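Local coordinates for protein pectinesterase inhibitor (Actinidia chinensis, PDB 1XG2) that inhibits pectin methylesterase by forming a complex with the enzyme and may take part in regulating fruit ripening, at residues P11-P16 / C140-V145; L37-I42 / Q91-G96. All blocks are in the same frame, centred on the assembly; numbering follows the deposited sequence.

How the contacts relate
Contact 2 lies within the four-helix bundle of the inhibitor, where it pairs helices 34-60 and 66-95; contact 1 fastens the N-terminal helical region to that bundle, setting the 11-16 loop on helix 127-149. Their centres lie about 15 Å apart. They meet where successive residues of 140-145 pack on 37-42: I142 CG2 lies 3.3 Å from S41 OG, and V143 CG1 is 3.8 Å from I42 CG1. Helix 127-149 thus has the loop on one flank and helix 34-60 on another. Contact 1 also borders the bound pectinesterase, which packs against R14, L144 and V145; the two segments of contact 2 touch no part of the enzyme.

Contact 1: P11-P16 / C140-V145; sequences PKTRNP and CDIVLV
One hydrogen bond holds the loop between the two short N-terminal helices against the last bundle helix, 127-149. The backbone N of R14 donates to D141 OD2 over 2.8 Å, and the bond is bent (139° at the hydrogen). D141 receives it on the anti lone pair of OD2; its CG stands anti to the backbone N (chi1 -158°), which carries the carboxylate out to the loop. The same oxygen lies 3.2 Å from T13 CA. D141 OD1 is close to D188 of the pectinesterase chain, so that having both carboxylates charged would probably be disfavoured. The arginine's charged end goes elsewhere: CD passes over the carboxylate, 3.8 Å from OD2, but the guanidinium plane stands 88° to it, with R14 NE 5.3 Å from D141 OD2, and makes weak, long ion pairs with E137 and D138.

Van der Waals contacts lie beside this bond. V145 sets CG1 against K12 CB at 3.9 Å and CG2 near the K12 carbonyl, while T13 CG2 reaches across to V145 CG2 and to the helix backbone at I142 CA. T13 OG1 turns back to bond C10 O, so the methyl faces the helix.

N15 caps helix 16-24 through its bond to L18 N. I142 touches I9 and C19, placing the contact between helices 4-9 and 16-24 and the bundle, whose helix 34-60 packs behind I142 and V143.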
loop_
_atom_site.group_PDB
_atom_site.type_symbol
_atom_site.label_atom_id
_atom_site.label_comp_id
_atom_site.label_asym_id
_atom_site.label_seq_id
_atom_site.Cartn_x
_atom_site.Cartn_y
_atom_site.Cartn_z
ATOM N N PRO B 11 19.744 -10.105 -16.560
ATOM C CA PRO B 11 20.637 -9.954 -15.386
ATOM C C PRO B 11 20.120 -9.055 -14.248
ATOM O O PRO B 11 20.556 -9.227 -13.113
ATOM C CB PRO B 11 21.914 -9.352 -15.975
ATOM C CG PRO B 11 21.863 -9.674 -17.417
ATOM C CD PRO B 11 20.410 -9.719 -17.817
ATOM N N LYS B 12 19.216 -8.128 -14.554
ATOM C CA LYS B 12 18.622 -7.240 -13.548
ATOM C C LYS B 12 17.393 -7.830 -12.855
ATOM O O LYS B 12 16.881 -7.229 -11.910
ATOM C CB LYS B 12 18.236 -5.898 -14.187
ATOM C CG LYS B 12 19.403 -4.985 -14.512
ATOM C CD LYS B 12 18.927 -3.755 -15.301
ATOM C CE LYS B 12 20.088 -2.961 -15.882
ATOM N NZ LYS B 12 20.682 -3.592 -17.102
ATOM N N THR B 13 16.880 -8.963 -13.332
ATOM C CA THR B 13 15.725 -9.580 -12.699
ATOM C C THR B 13 16.166 -10.503 -11.577
ATOM O O THR B 13 17.320 -10.917 -11.504
ATOM C CB THR B 13 14.864 -10.426 -13.708
ATOM O OG1 THR B 13 15.607 -11.571 -14.164
ATOM C CG2 THR B 13 14.526 -9.648 -14.968
ATOM N N ARG B 14 15.219 -10.874 -10.734
ATOM C CA ARG B 14 15.518 -11.755 -9.620
ATOM C C ARG B 14 15.666 -13.219 -10.034
ATOM O O ARG B 14 16.223 -14.021 -9.281
ATOM C CB ARG B 14 14.476 -11.586 -8.513
ATOM C CG ARG B 14 13.098 -11.954 -8.906
ATOM C CD ARG B 14 12.026 -11.238 -8.095
ATOM N NE ARG B 14 11.642 -12.001 -6.910
ATOM C CZ ARG B 14 11.654 -11.542 -5.662
ATOM N NH1 ARG B 14 12.094 -10.330 -5.364
ATOM N NH2 ARG B 14 11.242 -12.318 -4.686
ATOM N N ASN B 15 15.193 -13.573 -11.228
ATOM C CA ASN B 15 15.394 -14.916 -11.766
ATOM C C ASN B 15 15.819 -14.816 -13.240
ATOM O O ASN B 15 14.993 -14.947 -14.146
ATOM C CB ASN B 15 14.115 -15.757 -11.623
ATOM C CG ASN B 15 14.340 -17.218 -11.931
ATOM O OD1 ASN B 15 15.338 -17.584 -12.563
ATOM N ND2 ASN B 15 13.406 -18.071 -11.489
ATOM N N PRO B 16 17.099 -14.544 -13.481
ATOM C CA PRO B 16 17.607 -14.443 -14.857
ATOM C C PRO B 16 17.382 -15.688 -15.713
ATOM O O PRO B 16 17.204 -15.563 -16.914
ATOM C CB PRO B 16 19.115 -14.186 -14.651
ATOM C CG PRO B 16 19.200 -13.554 -13.319
ATOM C CD PRO B 16 18.151 -14.250 -12.484
ATOM N N CYS B 140 6.751 -10.748 -13.213
ATOM C CA CYS B 140 6.422 -9.328 -13.062
ATOM C C CYS B 140 7.702 -8.502 -12.973
ATOM O O CYS B 140 7.750 -7.346 -13.406
ATOM C CB CYS B 140 5.556 -9.102 -11.836
ATOM S SG CYS B 140 3.813 -9.557 -12.041
ATOM N N ASP B 141 8.750 -9.102 -12.424
ATOM C CA ASP B 141 10.035 -8.426 -12.338
ATOM C C ASP B 141 10.636 -8.155 -13.729
ATOM O O ASP B 141 11.301 -7.142 -13.925
ATOM C CB ASP B 141 10.996 -9.227 -11.480
ATOM C CG ASP B 141 12.107 -8.385 -10.926
ATOM O OD1 ASP B 141 11.864 -7.216 -10.541
ATOM O OD2 ASP B 141 13.253 -8.814 -10.812
ATOM N N ILE B 142 10.384 -9.031 -14.699
ATOM C CA ILE B 142 10.810 -8.768 -16.069
ATOM C C ILE B 142 10.141 -7.475 -16.549
ATOM O O ILE B 142 10.770 -6.612 -17.141
ATOM C CB ILE B 142 10.486 -9.942 -17.035
ATOM C CG1 ILE B 142 11.138 -11.249 -16.580
ATOM C CG2 ILE B 142 11.031 -9.642 -18.418
ATOM C CD1 ILE B 142 10.573 -12.472 -17.265
ATOM N N VAL B 143 8.853 -7.350 -16.270
ATOM C CA VAL B 143 8.112 -6.172 -16.673
ATOM C C VAL B 143 8.652 -4.936 -15.981
ATOM O O VAL B 143 8.813 -3.906 -16.610
ATOM C CB VAL B 143 6.608 -6.305 -16.360
ATOM C CG1 VAL B 143 5.866 -5.045 -16.781
ATOM C CG2 VAL B 143 6.032 -7.521 -17.056
ATOM N N LEU B 144 8.942 -5.045 -14.693
ATOM C CA LEU B 144 9.471 -3.912 -13.938
ATOM C C LEU B 144 10.814 -3.449 -14.510
ATOM O O LEU B 144 11.053 -2.258 -14.657
ATOM C CB LEU B 144 9.625 -4.278 -12.454
ATOM C CG LEU B 144 8.317 -4.484 -11.690
ATOM C CD1 LEU B 144 8.552 -5.134 -10.333
ATOM C CD2 LEU B 144 7.603 -3.135 -11.493
ATOM N N VAL B 145 11.687 -4.397 -14.852
ATOM C CA VAL B 145 13.007 -4.049 -15.369
ATOM C C VAL B 145 12.858 -3.308 -16.703
ATOM O O VAL B 145 13.502 -2.284 -16.948
ATOM C CB VAL B 145 13.896 -5.294 -15.516
ATOM C CG1 VAL B 145 15.150 -4.984 -16.375
ATOM C CG2 VAL B 145 14.310 -5.791 -14.155
#

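Contact 2: L37-I42 / Q91-G96; sequences LGQFSI and QFLTSG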
loop_
_atom_site.group_PDB
_atom_site.type_symbol
_atom_site.label_atom_id
_atom_site.label_comp_id
_atom_site.label_asym_id
_atom_site.label_seq_id
_atom_site.Cartn_x
_atom_site.Cartn_y
_atom_site.Cartn_z
ATOM N N LEU B 37 9.261 -6.223 -26.202
ATOM C CA LEU B 37 9.618 -7.187 -25.157
ATOM C C LEU B 37 8.717 -6.967 -23.954
ATOM O O LEU B 37 8.257 -7.930 -23.358
ATOM C CB LEU B 37 11.094 -7.062 -24.773
ATOM C CG LEU B 37 12.066 -7.398 -25.907
ATOM C CD1 LEU B 37 13.485 -7.034 -25.518
ATOM C CD2 LEU B 37 11.971 -8.867 -26.286
ATOM N N GLY B 38 8.420 -5.697 -23.652
ATOM C CA GLY B 38 7.497 -5.322 -22.588
ATOM C C GLY B 38 6.107 -5.919 -22.729
ATOM O O GLY B 38 5.592 -6.525 -21.795
ATOM N N GLN B 39 5.500 -5.762 -23.901
ATOM C CA GLN B 39 4.159 -6.293 -24.129
ATOM C C GLN B 39 4.154 -7.811 -24.025
ATOM O O GLN B 39 3.228 -8.401 -23.486
ATOM C CB GLN B 39 3.601 -5.862 -25.491
ATOM C CG GLN B 39 3.342 -4.354 -25.648
ATOM C CD GLN B 39 2.161 -3.816 -24.819
ATOM O OE1 GLN B 39 1.562 -4.562 -24.031
ATOM N NE2 GLN B 39 1.830 -2.554 -24.986
ATOM N N PHE B 40 5.216 -8.437 -24.515
ATOM C CA PHE B 40 5.313 -9.888 -24.481
ATOM C C PHE B 40 5.385 -10.349 -23.033
ATOM O O PHE B 40 4.711 -11.308 -22.633
ATOM C CB PHE B 40 6.557 -10.348 -25.252
ATOM C CG PHE B 40 6.705 -11.826 -25.319
ATOM C CD1 PHE B 40 5.976 -12.562 -26.240
ATOM C CD2 PHE B 40 7.552 -12.491 -24.447
ATOM C CE1 PHE B 40 6.094 -13.948 -26.304
ATOM C CE2 PHE B 40 7.665 -13.882 -24.499
ATOM C CZ PHE B 40 6.943 -14.605 -25.438
ATOM N N SER B 41 6.192 -9.635 -22.262
ATOM C CA SER B 41 6.436 -9.992 -20.874
ATOM C C SER B 41 5.193 -9.751 -20.024
ATOM O O SER B 41 4.857 -10.523 -19.135
ATOM C CB SER B 41 7.594 -9.137 -20.359
ATOM O OG SER B 41 8.868 -9.756 -20.955
ATOM N N ILE B 42 4.395 -8.723 -20.317
ATOM C CA ILE B 42 3.135 -8.533 -19.591
ATOM C C ILE B 42 2.197 -9.699 -19.910
ATOM O O ILE B 42 1.569 -10.237 -19.020
ATOM C CB ILE B 42 2.456 -7.173 -19.934
ATOM C CG1 ILE B 42 3.316 -5.996 -19.489
ATOM C CG2 ILE B 42 1.083 -7.061 -19.260
ATOM C CD1 ILE B 42 2.911 -4.675 -20.159
ATOM N N GLN B 91 -1.937 -1.074 -21.600
ATOM C CA GLN B 91 -2.378 0.212 -22.149
ATOM C C GLN B 91 -1.396 1.318 -21.790
ATOM O O GLN B 91 -1.122 2.202 -22.588
ATOM C CB GLN B 91 -3.769 0.582 -21.621
ATOM C CG GLN B 91 -4.908 -0.360 -22.013
ATOM C CD GLN B 91 -6.241 0.009 -21.314
ATOM O OE1 GLN B 91 -7.207 0.411 -21.975
ATOM N NE2 GLN B 91 -6.282 -0.122 -19.980
ATOM N N PHE B 92 -0.867 1.270 -20.569
ATOM C CA PHE B 92 0.105 2.259 -20.125
ATOM C C PHE B 92 1.393 2.168 -20.957
ATOM O O PHE B 92 1.978 3.188 -21.340
ATOM C CB PHE B 92 0.426 2.074 -18.626
ATOM C CG PHE B 92 -0.673 2.513 -17.691
ATOM C CD1 PHE B 92 -1.151 1.643 -16.710
ATOM C CD2 PHE B 92 -1.210 3.792 -17.762
ATOM C CE1 PHE B 92 -2.156 2.034 -15.839
ATOM C CE2 PHE B 92 -2.210 4.196 -16.875
ATOM C CZ PHE B 92 -2.681 3.316 -15.918
ATOM N N LEU B 93 1.833 0.950 -21.251
ATOM C CA LEU B 93 3.034 0.766 -22.063
ATOM C C LEU B 93 2.812 1.347 -23.479
ATOM O O LEU B 93 3.666 2.061 -23.997
ATOM C CB LEU B 93 3.438 -0.715 -22.107
ATOM C CG LEU B 93 4.655 -1.127 -22.941
ATOM C CD1 LEU B 93 5.871 -0.276 -22.651
ATOM C CD2 LEU B 93 4.970 -2.612 -22.706
ATOM N N THR B 94 1.653 1.062 -24.064
ATOM C CA THR B 94 1.284 1.576 -25.393
ATOM C C THR B 94 1.302 3.100 -25.436
ATOM O O THR B 94 1.791 3.703 -26.388
ATOM C CB THR B 94 -0.111 1.081 -25.763
ATOM O OG1 THR B 94 -0.128 -0.356 -25.802
ATOM C CG2 THR B 94 -0.503 1.534 -27.198
ATOM N N SER B 95 0.803 3.703 -24.359
ATOM C CA SER B 95 0.684 5.158 -24.276
ATOM C C SER B 95 2.014 5.831 -23.909
ATOM O O SER B 95 2.170 7.043 -23.987
ATOM C CB SER B 95 -0.375 5.491 -23.224
ATOM O OG SER B 95 -1.672 5.389 -23.812
ATOM N N GLY B 96 3.016 5.050 -23.534
ATOM C CA GLY B 96 4.296 5.601 -23.131
ATOM C C GLY B 96 4.323 6.114 -21.700
ATOM O O GLY B 96 5.195 6.874 -21.339
#
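Q39 sends CG anti to its carbonyl carbon (chi1 -66°) and then bends at chi2 (-70°), folding its amide over L93, whose own CG is anti to the backbone N. The contact joins two antiparallel helices of the four-helix bundle, 34-60 and 66-95, whose local axes run at 177° and approach to 10.2 Å. The side chains of Q39 and L93 lie alongside each other, pointing opposite ways, with Q39 CD 3.7 Å from L93 CD2. That methyl reaches the opposing backbone as well, lying 3.5 Å from G38 C; a side chain at G38 would clash with it. I42 CD1 closes on the same methyl, and L101 of helix 98-118 touches both I42 and L93. At the polar end, Q39 OE1 accepts from K90 NZ, while T94 OG1 bonds K90 O. An alanine in place of Q39, without the amide that covers L93 and accepts from K90 NZ, would probably loosen the packing at this end of the helix pair. Beyond L93 the helix ends in a Schellman motif, where G96 adopts a positive phi that would press a CB against the preceding carbonyl oxygen, and G96 N bonds L93 O at 3.1 Å.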